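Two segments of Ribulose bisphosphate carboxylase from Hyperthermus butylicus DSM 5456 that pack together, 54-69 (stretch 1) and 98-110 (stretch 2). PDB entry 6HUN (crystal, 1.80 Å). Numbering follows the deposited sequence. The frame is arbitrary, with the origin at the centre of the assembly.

Stretch 1 54-69: SIKDAAGRIAAESSVG
Stretch 2 (98-110) SWLVWVAYPVELF

How are the two segments laid against each other? Residues 55-65 of stretch 1 form an alpha-helix, and stretch 2 contributes a beta-strand that begins at W99, followed by a short 3-10 turn at 107-109. Helix and strand run in nearly the same direction, with 29° between their N-to-C axes (signed crossing -29°) and a closest approach of 9.5 Å. Because a helix rises about 1.5 Å per residue and a strand about 3.3 Å, four residues of helix keep pace with two of strand. I55 CA lies 7.5 Å from W99 CA. A59 CA is 7.0 Å from V101 CA, and A63 CA is 6.6 Å from V103 CA. Strand phi/psi values cluster near -125/130 at V101 and V103, whose side chains point toward the helix. L100 points away.

How does the helix start, and what does its first turn touch? S54 (phi/psi -77/158, chi1 p) is the N-cap: its OG accepts a hydrogen bond from D57 N at 3.1 Å, satisfying an amide that has no helical carbonyl before it. I55, with chi1 t and chi2 p, lies over one face of the W99 indole, which is set by chi1 m and chi2 60°. I55 CG1 comes within 3.5 Å of W99 CG, and I55 CG2 stands 3.7 Å from the centroid of the W99 six-membered ring, 7° off the normal, a CH-pi contact. I55 CD1 also reaches V101 CG2 at 3.9 Å. On a part of the helix out of reach of the strand, D57 OD1 forms a salt bridge with R61 NE at 2.8 Å, joining successive turns.

What meets in the middle of the helix? Small side chains meet valines here. A59 CB points toward the strand and sits 3.9 Å from V101 CG1. I62, with chi1 m and chi2 t, points toward stretch 2, but I62 CG2 comes no nearer than 4.6 Å to Y105 OH. One turn after A59, A63 CB, directed sideways, lies 4.0 Å from V103 CG1. Both valines have chi1 t.

What happens where the helix ends? S66 is the first residue to leave helical values, at phi/psi -88/10, with chi1 p. S66 OG donates to I62 O at 2.7 Å and accepts from Y105 OH, also at 2.7 Å, so one hydroxyl links the last turn to the strand. Y105 CB is directed sideways, but chi1 m and chi2 86° bring the phenol end nearer, and S66 OG meets the ring at its edge. S67 follows at -135/-103, chi1 p; its OG donates to A63 O at 2.8 Å, while its CB rests 3.7 Å from L109 CD1. L109 (chi1 m, chi2 t) belongs to the 3-10 turn and also receives V68, chi1 m, whose CG1 is 4.2 Å from L109 CD2. G69, at phi 65°, closes the segment with its N bonded to A64 O at 2.8 Å.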

# COMPACT_ATOMS: atom_id res chain seq x y z
N SER A 54 21.08 -20.93 -4.18
CA SER A 54 20.49 -21.66 -5.31
C SER A 54 18.99 -21.35 -5.42
O SER A 54 18.35 -20.92 -4.46
CB SER A 54 20.69 -23.16 -5.16
OG SER A 54 19.72 -23.71 -4.28
N ILE A 55 18.44 -21.55 -6.63
CA ILE A 55 17.02 -21.24 -6.85
C ILE A 55 16.14 -22.12 -5.98
O ILE A 55 15.11 -21.68 -5.44
CB ILE A 55 16.63 -21.33 -8.34
CG1 ILE A 55 15.16 -20.97 -8.54
CG2 ILE A 55 16.82 -22.75 -8.91
CD1 ILE A 55 14.80 -19.55 -7.94
N LYS A 56 16.54 -23.38 -5.81
CA LYS A 56 15.76 -24.26 -4.97
C LYS A 56 15.76 -23.77 -3.53
O LYS A 56 14.73 -23.84 -2.86
CB LYS A 56 16.30 -25.67 -5.06
CG LYS A 56 15.87 -26.31 -6.33
CD LYS A 56 15.82 -27.78 -6.08
CE LYS A 56 14.78 -28.39 -6.94
NZ LYS A 56 14.86 -27.85 -8.33
N ASP A 57 16.92 -23.31 -3.05
CA ASP A 57 17.01 -22.73 -1.71
C ASP A 57 16.12 -21.48 -1.60
O ASP A 57 15.33 -21.35 -0.65
CB ASP A 57 18.46 -22.38 -1.41
CG ASP A 57 18.70 -22.01 0.05
OD1 ASP A 57 17.72 -21.85 0.80
OD2 ASP A 57 19.89 -21.89 0.45
N ALA A 58 16.25 -20.54 -2.55
CA ALA A 58 15.43 -19.34 -2.51
C ALA A 58 13.96 -19.71 -2.52
O ALA A 58 13.17 -19.16 -1.75
CB ALA A 58 15.76 -18.43 -3.69
N ALA A 59 13.59 -20.72 -3.32
CA ALA A 59 12.18 -21.06 -3.50
C ALA A 59 11.60 -21.68 -2.24
O ALA A 59 10.44 -21.42 -1.90
CB ALA A 59 11.99 -21.99 -4.70
N GLY A 60 12.36 -22.53 -1.54
CA GLY A 60 11.85 -23.08 -0.29
C GLY A 60 11.74 -22.03 0.79
O GLY A 60 10.83 -22.07 1.62
N ARG A 61 12.65 -21.06 0.79
CA ARG A 61 12.53 -19.97 1.75
C ARG A 61 11.31 -19.14 1.48
O ARG A 61 10.63 -18.75 2.42
CB ARG A 61 13.77 -19.09 1.73
CG ARG A 61 14.98 -19.70 2.46
CD ARG A 61 16.22 -18.97 2.08
NE ARG A 61 17.40 -19.66 2.58
CZ ARG A 61 18.03 -19.29 3.68
NH1 ARG A 61 17.59 -18.25 4.36
NH2 ARG A 61 19.09 -19.99 4.11
N ILE A 62 11.01 -18.86 0.20
CA ILE A 62 9.78 -18.14 -0.15
C ILE A 62 8.56 -18.93 0.31
O ILE A 62 7.65 -18.39 0.95
CB ILE A 62 9.73 -17.84 -1.65
CG1 ILE A 62 10.80 -16.81 -2.08
CG2 ILE A 62 8.30 -17.33 -2.06
CD1 ILE A 62 10.95 -16.79 -3.61
N ALA A 63 8.52 -20.23 -0.00
CA ALA A 63 7.36 -21.04 0.37
C ALA A 63 7.16 -21.08 1.89
O ALA A 63 6.03 -20.99 2.37
CB ALA A 63 7.48 -22.47 -0.20
N ALA A 64 8.25 -21.23 2.65
CA ALA A 64 8.15 -21.28 4.12
C ALA A 64 7.73 -19.94 4.69
O ALA A 64 6.85 -19.86 5.55
CB ALA A 64 9.50 -21.70 4.72
N GLU A 65 8.37 -18.87 4.24
CA GLU A 65 8.08 -17.56 4.81
C GLU A 65 6.66 -17.12 4.50
O GLU A 65 6.04 -16.42 5.31
CB GLU A 65 9.10 -16.54 4.32
CG GLU A 65 8.82 -15.05 4.70
CD GLU A 65 8.91 -14.76 6.19
OE1 GLU A 65 8.13 -13.92 6.69
OE2 GLU A 65 9.74 -15.39 6.87
N SER A 66 6.12 -17.47 3.32
CA SER A 66 4.77 -17.06 2.97
C SER A 66 3.71 -18.05 3.46
O SER A 66 2.54 -17.89 3.12
CB SER A 66 4.65 -16.83 1.45
OG SER A 66 4.99 -18.02 0.75
N SER A 67 4.09 -19.02 4.29
CA SER A 67 3.08 -19.93 4.85
C SER A 67 3.32 -20.14 6.35
O SER A 67 3.05 -19.23 7.13
CB SER A 67 3.02 -21.25 4.06
OG SER A 67 4.16 -22.09 4.13
N VAL A 68 3.89 -21.27 6.75
CA VAL A 68 3.92 -21.68 8.16
C VAL A 68 5.27 -21.46 8.81
O VAL A 68 5.47 -21.90 9.94
CB VAL A 68 3.51 -23.15 8.34
CG1 VAL A 68 2.10 -23.34 7.87
CG2 VAL A 68 4.43 -24.02 7.57
N GLY A 69 6.22 -20.82 8.12
CA GLY A 69 7.53 -20.66 8.73
C GLY A 69 8.24 -21.99 8.96
O GLY A 69 7.95 -23.02 8.34
N SER A 98 17.11 -15.03 -13.37
CA SER A 98 15.86 -15.16 -12.65
C SER A 98 15.10 -16.37 -13.16
O SER A 98 15.34 -16.88 -14.27
CB SER A 98 15.03 -13.86 -12.77
OG SER A 98 14.54 -13.72 -14.09
N TRP A 99 14.22 -16.88 -12.31
CA TRP A 99 13.42 -18.06 -12.56
C TRP A 99 11.96 -17.73 -12.30
O TRP A 99 11.63 -16.92 -11.42
CB TRP A 99 13.84 -19.19 -11.65
CG TRP A 99 15.28 -19.64 -11.81
CD1 TRP A 99 16.43 -18.91 -11.64
CD2 TRP A 99 15.67 -20.94 -12.18
NE1 TRP A 99 17.51 -19.70 -11.89
CE2 TRP A 99 17.08 -20.96 -12.22
CE3 TRP A 99 14.98 -22.11 -12.45
CZ2 TRP A 99 17.79 -22.08 -12.51
CZ3 TRP A 99 15.68 -23.23 -12.77
CH2 TRP A 99 17.08 -23.22 -12.80
N LEU A 100 11.07 -18.38 -13.03
CA LEU A 100 9.69 -18.46 -12.58
C LEU A 100 9.59 -19.63 -11.62
O LEU A 100 10.08 -20.74 -11.91
CB LEU A 100 8.69 -18.61 -13.74
CG LEU A 100 8.64 -17.38 -14.67
CD1 LEU A 100 7.66 -17.64 -15.88
CD2 LEU A 100 8.14 -16.14 -13.95
N VAL A 101 8.93 -19.40 -10.49
CA VAL A 101 8.68 -20.42 -9.50
C VAL A 101 7.19 -20.46 -9.23
O VAL A 101 6.59 -19.45 -8.85
CB VAL A 101 9.45 -20.18 -8.19
CG1 VAL A 101 9.13 -21.31 -7.19
CG2 VAL A 101 10.94 -20.10 -8.44
N TRP A 102 6.60 -21.64 -9.35
CA TRP A 102 5.21 -21.82 -8.95
C TRP A 102 5.18 -22.40 -7.55
O TRP A 102 5.82 -23.43 -7.27
CB TRP A 102 4.45 -22.76 -9.90
CG TRP A 102 4.21 -22.21 -11.27
CD1 TRP A 102 3.02 -21.81 -11.80
CD2 TRP A 102 5.19 -22.03 -12.31
NE1 TRP A 102 3.19 -21.39 -13.08
CE2 TRP A 102 4.51 -21.51 -13.42
CE3 TRP A 102 6.56 -22.26 -12.41
CZ2 TRP A 102 5.17 -21.21 -14.62
CZ3 TRP A 102 7.20 -21.96 -13.58
CH2 TRP A 102 6.51 -21.45 -14.68
N VAL A 103 4.37 -21.80 -6.70
CA VAL A 103 4.18 -22.23 -5.33
C VAL A 103 2.70 -22.49 -5.12
O VAL A 103 1.86 -21.66 -5.47
CB VAL A 103 4.70 -21.19 -4.31
CG1 VAL A 103 4.60 -21.75 -2.85
CG2 VAL A 103 6.11 -20.84 -4.62
N ALA A 104 2.39 -23.65 -4.56
CA ALA A 104 1.02 -24.02 -4.25
C ALA A 104 0.77 -23.86 -2.74
O ALA A 104 1.61 -24.24 -1.91
CB ALA A 104 0.75 -25.49 -4.68
N TYR A 105 -0.40 -23.29 -2.41
CA TYR A 105 -0.79 -22.89 -1.05
C TYR A 105 -2.13 -23.51 -0.68
O TYR A 105 -3.15 -23.21 -1.34
CB TYR A 105 -0.96 -21.36 -0.90
CG TYR A 105 0.30 -20.55 -1.07
CD1 TYR A 105 0.70 -20.15 -2.32
CD2 TYR A 105 1.10 -20.20 0.02
CE1 TYR A 105 1.85 -19.45 -2.51
CE2 TYR A 105 2.28 -19.48 -0.16
CZ TYR A 105 2.63 -19.09 -1.44
OH TYR A 105 3.80 -18.37 -1.64
N PRO A 106 -2.23 -24.24 0.43
CA PRO A 106 -3.55 -24.69 0.91
C PRO A 106 -4.46 -23.52 1.26
O PRO A 106 -4.03 -22.53 1.83
CB PRO A 106 -3.20 -25.50 2.17
CG PRO A 106 -1.71 -25.61 2.20
CD PRO A 106 -1.17 -24.48 1.41
N VAL A 107 -5.74 -23.63 0.87
CA VAL A 107 -6.64 -22.48 1.05
C VAL A 107 -6.89 -22.16 2.52
O VAL A 107 -7.23 -21.02 2.87
CB VAL A 107 -7.98 -22.70 0.30
CG1 VAL A 107 -8.95 -21.58 0.59
CG2 VAL A 107 -7.77 -22.71 -1.19
N GLU A 108 -6.69 -23.13 3.41
CA GLU A 108 -6.84 -22.89 4.84
C GLU A 108 -5.80 -21.90 5.39
O GLU A 108 -5.94 -21.47 6.54
CB GLU A 108 -6.75 -24.22 5.60
CG GLU A 108 -7.88 -25.19 5.30
CD GLU A 108 -7.75 -25.90 3.95
OE1 GLU A 108 -8.76 -26.52 3.52
OE2 GLU A 108 -6.67 -25.83 3.31
N LEU A 109 -4.78 -21.54 4.62
CA LEU A 109 -3.87 -20.49 5.09
C LEU A 109 -4.55 -19.12 5.17
O LEU A 109 -4.03 -18.21 5.84
CB LEU A 109 -2.67 -20.37 4.16
CG LEU A 109 -1.54 -21.40 4.19
CD1 LEU A 109 -0.58 -21.13 3.05
CD2 LEU A 109 -0.79 -21.39 5.56
N PHE A 110 -5.62 -18.89 4.38
CA PHE A 110 -6.12 -17.53 4.14
C PHE A 110 -7.43 -17.29 4.90
O PHE A 110 -8.29 -18.18 4.97
CB PHE A 110 -6.29 -17.32 2.62
CG PHE A 110 -5.01 -17.62 1.85
CD1 PHE A 110 -3.94 -16.72 1.87
CD2 PHE A 110 -4.86 -18.81 1.12
CE1 PHE A 110 -2.76 -16.98 1.18
CE2 PHE A 110 -3.69 -19.10 0.45
CZ PHE A 110 -2.65 -18.19 0.44